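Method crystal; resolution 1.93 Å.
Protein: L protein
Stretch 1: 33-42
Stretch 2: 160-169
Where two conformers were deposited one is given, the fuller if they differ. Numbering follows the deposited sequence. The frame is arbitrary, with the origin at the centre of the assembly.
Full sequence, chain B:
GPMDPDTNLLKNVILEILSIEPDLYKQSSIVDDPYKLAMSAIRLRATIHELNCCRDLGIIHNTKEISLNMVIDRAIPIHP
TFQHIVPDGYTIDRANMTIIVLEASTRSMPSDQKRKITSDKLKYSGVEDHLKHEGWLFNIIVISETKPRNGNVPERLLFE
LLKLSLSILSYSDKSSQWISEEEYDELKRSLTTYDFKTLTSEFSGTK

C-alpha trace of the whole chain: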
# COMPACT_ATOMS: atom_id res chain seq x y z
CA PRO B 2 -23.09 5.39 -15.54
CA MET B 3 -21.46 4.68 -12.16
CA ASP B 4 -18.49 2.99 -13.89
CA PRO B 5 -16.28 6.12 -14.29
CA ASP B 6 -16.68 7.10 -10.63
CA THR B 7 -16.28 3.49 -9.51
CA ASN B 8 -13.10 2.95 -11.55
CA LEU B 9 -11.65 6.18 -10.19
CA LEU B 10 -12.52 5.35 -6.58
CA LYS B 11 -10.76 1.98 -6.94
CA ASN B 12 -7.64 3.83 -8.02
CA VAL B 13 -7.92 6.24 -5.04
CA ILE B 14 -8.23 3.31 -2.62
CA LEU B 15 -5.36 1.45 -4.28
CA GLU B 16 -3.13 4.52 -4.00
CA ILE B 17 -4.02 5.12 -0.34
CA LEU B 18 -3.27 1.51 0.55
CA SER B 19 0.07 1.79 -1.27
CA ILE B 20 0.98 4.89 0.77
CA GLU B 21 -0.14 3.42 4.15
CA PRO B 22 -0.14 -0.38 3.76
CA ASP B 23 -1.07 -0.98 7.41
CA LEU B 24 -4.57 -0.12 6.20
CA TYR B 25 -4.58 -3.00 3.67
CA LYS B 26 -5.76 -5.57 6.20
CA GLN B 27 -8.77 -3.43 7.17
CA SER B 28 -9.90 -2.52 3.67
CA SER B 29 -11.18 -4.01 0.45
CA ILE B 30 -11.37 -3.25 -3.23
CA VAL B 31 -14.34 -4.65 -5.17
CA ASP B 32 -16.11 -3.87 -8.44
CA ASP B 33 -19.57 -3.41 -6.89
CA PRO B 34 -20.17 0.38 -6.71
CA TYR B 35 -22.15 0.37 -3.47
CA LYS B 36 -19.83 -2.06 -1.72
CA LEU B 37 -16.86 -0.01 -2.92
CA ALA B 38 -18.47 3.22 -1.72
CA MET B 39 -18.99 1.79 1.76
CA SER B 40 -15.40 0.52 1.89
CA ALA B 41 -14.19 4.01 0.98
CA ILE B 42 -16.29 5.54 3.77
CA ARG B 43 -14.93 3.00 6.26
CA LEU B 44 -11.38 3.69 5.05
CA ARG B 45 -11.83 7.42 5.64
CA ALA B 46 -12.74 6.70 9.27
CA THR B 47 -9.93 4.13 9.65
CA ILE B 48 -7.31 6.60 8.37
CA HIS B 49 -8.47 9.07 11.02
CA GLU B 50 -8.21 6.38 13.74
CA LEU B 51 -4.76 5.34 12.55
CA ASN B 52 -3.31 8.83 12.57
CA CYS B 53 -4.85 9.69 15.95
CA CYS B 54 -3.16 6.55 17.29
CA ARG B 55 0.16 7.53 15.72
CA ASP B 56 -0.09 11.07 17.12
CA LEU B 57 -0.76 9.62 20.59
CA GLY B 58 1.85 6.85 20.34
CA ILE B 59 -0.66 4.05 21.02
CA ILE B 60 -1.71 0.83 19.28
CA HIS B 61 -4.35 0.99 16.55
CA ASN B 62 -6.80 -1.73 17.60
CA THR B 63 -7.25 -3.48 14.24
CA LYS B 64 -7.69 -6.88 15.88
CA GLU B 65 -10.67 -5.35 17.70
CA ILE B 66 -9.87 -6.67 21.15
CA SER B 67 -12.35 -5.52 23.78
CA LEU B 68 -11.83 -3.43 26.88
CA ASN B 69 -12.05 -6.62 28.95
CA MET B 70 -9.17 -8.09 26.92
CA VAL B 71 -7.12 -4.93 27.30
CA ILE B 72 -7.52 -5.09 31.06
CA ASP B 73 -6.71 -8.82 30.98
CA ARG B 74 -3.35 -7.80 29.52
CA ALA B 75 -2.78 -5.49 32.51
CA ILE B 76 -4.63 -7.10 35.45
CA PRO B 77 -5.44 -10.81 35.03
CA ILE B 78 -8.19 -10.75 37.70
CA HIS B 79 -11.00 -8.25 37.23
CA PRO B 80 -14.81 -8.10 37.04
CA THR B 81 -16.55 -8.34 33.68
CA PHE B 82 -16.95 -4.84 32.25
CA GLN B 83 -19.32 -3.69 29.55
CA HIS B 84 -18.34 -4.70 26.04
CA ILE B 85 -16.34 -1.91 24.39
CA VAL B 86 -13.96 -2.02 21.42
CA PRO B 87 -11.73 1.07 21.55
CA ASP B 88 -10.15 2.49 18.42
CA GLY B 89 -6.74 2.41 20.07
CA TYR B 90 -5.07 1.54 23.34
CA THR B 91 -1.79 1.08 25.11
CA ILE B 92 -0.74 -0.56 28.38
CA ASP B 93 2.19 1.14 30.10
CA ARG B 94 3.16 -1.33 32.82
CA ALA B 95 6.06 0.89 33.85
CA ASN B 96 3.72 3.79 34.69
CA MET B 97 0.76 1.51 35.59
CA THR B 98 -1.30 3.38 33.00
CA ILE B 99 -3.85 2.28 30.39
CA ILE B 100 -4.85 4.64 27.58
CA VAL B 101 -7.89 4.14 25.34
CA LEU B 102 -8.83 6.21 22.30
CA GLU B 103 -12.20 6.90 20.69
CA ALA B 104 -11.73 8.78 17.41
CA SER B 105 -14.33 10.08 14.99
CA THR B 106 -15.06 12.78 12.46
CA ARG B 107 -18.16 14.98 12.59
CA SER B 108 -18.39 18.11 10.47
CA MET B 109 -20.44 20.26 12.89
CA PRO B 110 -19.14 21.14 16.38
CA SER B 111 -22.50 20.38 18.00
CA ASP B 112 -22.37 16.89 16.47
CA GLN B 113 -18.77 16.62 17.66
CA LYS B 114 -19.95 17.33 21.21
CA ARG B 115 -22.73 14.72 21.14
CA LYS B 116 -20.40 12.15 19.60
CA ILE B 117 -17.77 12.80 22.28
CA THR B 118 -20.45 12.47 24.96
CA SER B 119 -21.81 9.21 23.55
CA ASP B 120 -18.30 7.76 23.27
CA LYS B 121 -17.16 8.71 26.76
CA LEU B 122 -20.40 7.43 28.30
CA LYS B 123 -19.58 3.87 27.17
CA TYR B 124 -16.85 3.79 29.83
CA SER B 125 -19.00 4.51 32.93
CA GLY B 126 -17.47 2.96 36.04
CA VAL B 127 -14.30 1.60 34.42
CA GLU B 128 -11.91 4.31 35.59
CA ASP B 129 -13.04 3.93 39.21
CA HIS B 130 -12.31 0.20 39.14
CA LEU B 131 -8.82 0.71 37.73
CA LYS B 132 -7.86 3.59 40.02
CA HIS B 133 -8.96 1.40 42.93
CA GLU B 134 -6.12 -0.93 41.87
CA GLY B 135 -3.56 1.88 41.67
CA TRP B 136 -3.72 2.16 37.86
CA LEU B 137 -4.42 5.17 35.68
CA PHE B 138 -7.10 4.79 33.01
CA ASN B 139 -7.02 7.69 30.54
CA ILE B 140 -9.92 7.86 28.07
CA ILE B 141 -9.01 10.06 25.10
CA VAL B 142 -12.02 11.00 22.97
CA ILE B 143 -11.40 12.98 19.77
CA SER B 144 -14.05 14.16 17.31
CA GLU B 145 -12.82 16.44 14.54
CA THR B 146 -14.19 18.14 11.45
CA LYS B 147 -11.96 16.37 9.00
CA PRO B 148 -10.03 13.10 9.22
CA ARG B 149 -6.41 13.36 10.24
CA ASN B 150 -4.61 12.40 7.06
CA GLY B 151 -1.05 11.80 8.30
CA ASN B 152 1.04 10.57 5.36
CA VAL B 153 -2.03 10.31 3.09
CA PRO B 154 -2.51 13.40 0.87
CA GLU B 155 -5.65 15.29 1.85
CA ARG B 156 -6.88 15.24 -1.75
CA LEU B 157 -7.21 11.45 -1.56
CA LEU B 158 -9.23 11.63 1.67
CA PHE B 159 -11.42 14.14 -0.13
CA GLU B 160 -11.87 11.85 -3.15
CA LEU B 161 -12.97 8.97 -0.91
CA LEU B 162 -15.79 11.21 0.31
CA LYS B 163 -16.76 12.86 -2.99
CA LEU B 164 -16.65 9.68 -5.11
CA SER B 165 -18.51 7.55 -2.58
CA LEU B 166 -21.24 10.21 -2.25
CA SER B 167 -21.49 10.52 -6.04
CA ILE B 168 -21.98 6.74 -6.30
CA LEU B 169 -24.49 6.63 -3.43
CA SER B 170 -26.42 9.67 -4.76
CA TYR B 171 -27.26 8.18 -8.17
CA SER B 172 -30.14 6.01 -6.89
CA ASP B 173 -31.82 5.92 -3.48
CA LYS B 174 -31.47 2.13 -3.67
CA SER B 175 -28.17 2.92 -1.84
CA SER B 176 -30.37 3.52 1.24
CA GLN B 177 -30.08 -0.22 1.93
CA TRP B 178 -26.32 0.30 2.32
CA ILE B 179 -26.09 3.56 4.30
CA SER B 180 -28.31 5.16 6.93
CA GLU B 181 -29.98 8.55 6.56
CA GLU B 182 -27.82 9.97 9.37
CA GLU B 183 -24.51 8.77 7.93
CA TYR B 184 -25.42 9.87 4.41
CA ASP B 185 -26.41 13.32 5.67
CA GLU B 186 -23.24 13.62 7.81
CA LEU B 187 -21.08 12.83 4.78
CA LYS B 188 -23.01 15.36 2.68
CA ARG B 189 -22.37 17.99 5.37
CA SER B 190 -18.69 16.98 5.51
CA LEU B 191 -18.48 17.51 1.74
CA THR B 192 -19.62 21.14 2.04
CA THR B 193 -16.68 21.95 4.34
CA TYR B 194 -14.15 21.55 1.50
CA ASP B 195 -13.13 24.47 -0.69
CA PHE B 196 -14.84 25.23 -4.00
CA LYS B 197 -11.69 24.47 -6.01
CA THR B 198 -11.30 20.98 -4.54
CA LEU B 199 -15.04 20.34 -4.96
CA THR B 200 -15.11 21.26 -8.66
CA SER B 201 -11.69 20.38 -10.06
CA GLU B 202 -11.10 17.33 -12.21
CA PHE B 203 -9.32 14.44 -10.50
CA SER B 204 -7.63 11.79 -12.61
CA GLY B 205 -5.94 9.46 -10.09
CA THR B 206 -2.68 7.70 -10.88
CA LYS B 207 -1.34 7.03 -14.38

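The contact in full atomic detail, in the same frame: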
# COMPACT_ATOMS: atom_id res chain seq x y z
N ASP B 33 -18.22 -3.87 -7.19
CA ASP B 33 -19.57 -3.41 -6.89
C ASP B 33 -19.54 -1.95 -6.42
O ASP B 33 -18.88 -1.64 -5.43
CB ASP B 33 -20.19 -4.32 -5.85
CG ASP B 33 -21.64 -3.96 -5.53
OD1 ASP B 33 -22.53 -4.77 -5.82
OD2 ASP B 33 -21.89 -2.87 -4.97
N PRO B 34 -20.23 -1.04 -7.11
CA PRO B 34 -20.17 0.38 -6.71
C PRO B 34 -20.60 0.66 -5.29
O PRO B 34 -19.94 1.45 -4.60
CB PRO B 34 -21.12 1.06 -7.72
CG PRO B 34 -21.10 0.15 -8.91
CD PRO B 34 -20.99 -1.24 -8.35
N TYR B 35 -21.69 0.05 -4.81
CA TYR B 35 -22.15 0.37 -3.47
C TYR B 35 -21.23 -0.22 -2.42
O TYR B 35 -20.95 0.43 -1.40
CB TYR B 35 -23.58 -0.12 -3.24
CG TYR B 35 -24.62 0.67 -4.00
CD1 TYR B 35 -25.95 0.25 -4.03
CD2 TYR B 35 -24.28 1.84 -4.67
CE1 TYR B 35 -26.91 0.97 -4.72
CE2 TYR B 35 -25.24 2.57 -5.37
CZ TYR B 35 -26.55 2.13 -5.38
OH TYR B 35 -27.50 2.84 -6.06
N LYS B 36 -20.78 -1.45 -2.64
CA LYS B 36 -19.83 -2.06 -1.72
C LYS B 36 -18.53 -1.27 -1.70
O LYS B 36 -17.92 -1.09 -0.64
CB LYS B 36 -19.59 -3.50 -2.14
CG LYS B 36 -19.06 -4.38 -1.05
CD LYS B 36 -19.24 -5.84 -1.45
CE LYS B 36 -18.68 -6.77 -0.39
NZ LYS B 36 -18.96 -8.17 -0.78
N LEU B 37 -18.08 -0.82 -2.87
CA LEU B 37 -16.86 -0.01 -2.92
C LEU B 37 -17.05 1.32 -2.21
O LEU B 37 -16.16 1.78 -1.48
CB LEU B 37 -16.47 0.23 -4.38
CG LEU B 37 -15.17 1.01 -4.58
CD1 LEU B 37 -13.97 0.17 -4.16
CD2 LEU B 37 -15.03 1.46 -6.01
N ALA B 38 -18.21 1.95 -2.40
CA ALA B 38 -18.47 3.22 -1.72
C ALA B 38 -18.42 3.06 -0.21
O ALA B 38 -17.86 3.91 0.49
CB ALA B 38 -19.82 3.82 -2.15
N MET B 39 -19.00 1.96 0.31
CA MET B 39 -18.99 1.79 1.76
C MET B 39 -17.59 1.49 2.27
O MET B 39 -17.20 1.93 3.36
CB MET B 39 -19.98 0.70 2.18
CG MET B 39 -21.48 1.04 1.90
SD MET B 39 -21.99 2.77 2.17
CE MET B 39 -21.80 2.93 3.95
N SER B 40 -16.79 0.75 1.49
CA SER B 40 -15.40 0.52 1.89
C SER B 40 -14.61 1.82 1.93
O SER B 40 -13.80 2.04 2.84
CB SER B 40 -14.76 -0.50 0.94
OG SER B 40 -13.35 -0.54 1.14
N ALA B 41 -14.86 2.72 0.98
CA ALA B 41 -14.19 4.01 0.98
C ALA B 41 -14.56 4.83 2.21
O ALA B 41 -13.69 5.46 2.83
CB ALA B 41 -14.56 4.77 -0.30
N ILE B 42 -15.84 4.83 2.58
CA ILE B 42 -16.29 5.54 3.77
C ILE B 42 -15.66 4.95 5.02
O ILE B 42 -15.20 5.68 5.91
CB ILE B 42 -17.83 5.54 3.83
CG1 ILE B 42 -18.37 6.41 2.69
CG2 ILE B 42 -18.34 5.99 5.22
CD1 ILE B 42 -19.85 6.14 2.36
N GLU B 160 -11.29 12.65 -2.06
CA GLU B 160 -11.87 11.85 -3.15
C GLU B 160 -12.63 10.65 -2.62
O GLU B 160 -13.62 10.23 -3.24
CB GLU B 160 -10.77 11.40 -4.12
CG GLU B 160 -10.15 12.54 -4.90
CD GLU B 160 -11.14 13.24 -5.82
OE1 GLU B 160 -12.07 12.58 -6.31
OE2 GLU B 160 -11.00 14.46 -6.03
N LEU B 161 -12.19 10.06 -1.50
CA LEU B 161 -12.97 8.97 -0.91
C LEU B 161 -14.38 9.45 -0.61
O LEU B 161 -15.36 8.75 -0.88
CB LEU B 161 -12.32 8.49 0.40
CG LEU B 161 -11.00 7.74 0.33
CD1 LEU B 161 -10.65 7.31 1.74
CD2 LEU B 161 -11.13 6.52 -0.61
N LEU B 162 -14.49 10.66 -0.08
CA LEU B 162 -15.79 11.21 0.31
C LEU B 162 -16.61 11.62 -0.91
O LEU B 162 -17.79 11.28 -1.02
CB LEU B 162 -15.55 12.40 1.24
CG LEU B 162 -16.76 13.21 1.72
CD1 LEU B 162 -17.61 12.37 2.68
CD2 LEU B 162 -16.29 14.52 2.38
N LYS B 163 -16.00 12.37 -1.84
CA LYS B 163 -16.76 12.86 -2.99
C LYS B 163 -17.20 11.72 -3.91
O LYS B 163 -18.33 11.72 -4.41
CB LYS B 163 -15.92 13.86 -3.79
CG LYS B 163 -16.66 14.28 -5.06
CD LYS B 163 -15.88 15.18 -5.95
CE LYS B 163 -16.74 15.60 -7.12
NZ LYS B 163 -16.00 16.56 -8.00
N LEU B 164 -16.31 10.75 -4.17
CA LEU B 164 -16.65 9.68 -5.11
C LEU B 164 -17.65 8.71 -4.51
O LEU B 164 -18.53 8.20 -5.21
CB LEU B 164 -15.40 8.94 -5.58
CG LEU B 164 -14.41 9.80 -6.38
CD1 LEU B 164 -13.14 9.02 -6.71
CD2 LEU B 164 -15.07 10.35 -7.65
N SER B 165 -17.52 8.42 -3.21
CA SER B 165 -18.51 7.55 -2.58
C SER B 165 -19.88 8.21 -2.55
O SER B 165 -20.89 7.54 -2.82
CB SER B 165 -18.05 7.15 -1.17
OG SER B 165 -18.11 8.25 -0.28
N LEU B 166 -19.95 9.51 -2.26
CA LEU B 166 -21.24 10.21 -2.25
C LEU B 166 -21.84 10.30 -3.65
O LEU B 166 -23.06 10.18 -3.82
CB LEU B 166 -21.09 11.62 -1.68
CG LEU B 166 -21.02 11.68 -0.16
CD1 LEU B 166 -20.74 13.11 0.31
CD2 LEU B 166 -22.30 11.13 0.48
N SER B 167 -21.01 10.52 -4.66
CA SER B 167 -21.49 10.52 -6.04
C SER B 167 -22.11 9.18 -6.41
O SER B 167 -23.20 9.13 -7.01
CB SER B 167 -20.35 10.88 -6.98
OG SER B 167 -20.81 10.83 -8.31
N ILE B 168 -21.43 8.08 -6.08
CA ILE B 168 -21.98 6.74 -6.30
C ILE B 168 -23.31 6.57 -5.56
O ILE B 168 -24.32 6.18 -6.15
CB ILE B 168 -20.97 5.68 -5.88
CG1 ILE B 168 -19.84 5.59 -6.92
CG2 ILE B 168 -21.64 4.32 -5.68
CD1 ILE B 168 -18.62 4.85 -6.42
N LEU B 169 -23.31 6.86 -4.26
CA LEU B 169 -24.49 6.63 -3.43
C LEU B 169 -25.65 7.56 -3.80
O LEU B 169 -26.81 7.22 -3.51
CB LEU B 169 -24.14 6.82 -1.96
CG LEU B 169 -23.10 5.84 -1.35
CD1 LEU B 169 -22.59 6.34 -0.00
CD2 LEU B 169 -23.67 4.43 -1.21
O HOH W 1 -26.88 5.24 -5.87

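The two helices come closest where two of the smallest side chains meet: the CA atoms of Ala-38 and Ser-165 lie only 4.4 Å apart. The side chains there touch through Ala-38 CB and Ser-165 CB, at 3.9 Å. Ser-165 CB also packs against the backbone, 3.6 Å from Ala-38 O. Small residues suit this point because little room is left between the backbones.

The helices run roughly antiparallel, with 149° between their directions and 8.8 Å between their axes at closest approach. No direct hydrogen bond crosses between the stretches. The contact is mainly apolar packing and buries 478 Å², both sides summed.

Ala-41 continues the small surface of the first helix. Its CB points toward the second helix and meets Leu-161 CD2 at 3.9 Å. The same leucine reaches the backbone, with Leu-161 CD1 3.7 Å from Ala-41 O. Here a short side chain on one helix is matched by a long one on the other.

Toward the start of the first helix, Ile-168 fills the space. Its CG2 lies 3.9 Å from Pro-34 CB, 4.0 Å from Ala-38 CB and 3.8 Å from Tyr-35 CD2. This last contact is at the edge of the tyrosine ring. Ile-168 has the largest area covered by the other stretch, 82 Å².

Leu-169 is a knob in a hole formed by Tyr-35, Ala-38, Met-39 and Ile-42. Its CG sits 3.9 Å from Ala-38 CB, the short wall of the hole. Leu-169 CD2 approaches Met-39 SD at 4.1 Å, and Leu-169 CD1 approaches Ile-42 CD1 at 3.6 Å. Met-39 starts out pointing away, but its m, m, m rotamer brings its end nearer. Ile-42 starts sideways and also lies against the serine, with Ile-42 CG1 3.5 Å from Ser-165 OG.

The Ser-165 hydroxyl, in the p rotamer, turns back to its own helix. Ser-165 OG is 2.9 Å from Leu-161 O and 3.1 Å from Leu-162 O. A polar group can thus be buried here with backbone carbonyls of its own helix close by.

One water links the stretches at the tyrosine. Water 1 O lies 2.5 Å from Tyr-35 OH and donates to Ile-168 O at 2.7 Å. The tyrosine thus combines an apolar ring with a polar end.

Asp-33 makes no contact with the second helix. It caps the first one, accepting from Lys-36 N through Asp-33 OD2 at 2.9 Å. Pro-34 follows, in the first turn, where its lack of an amide hydrogen is easily accommodated.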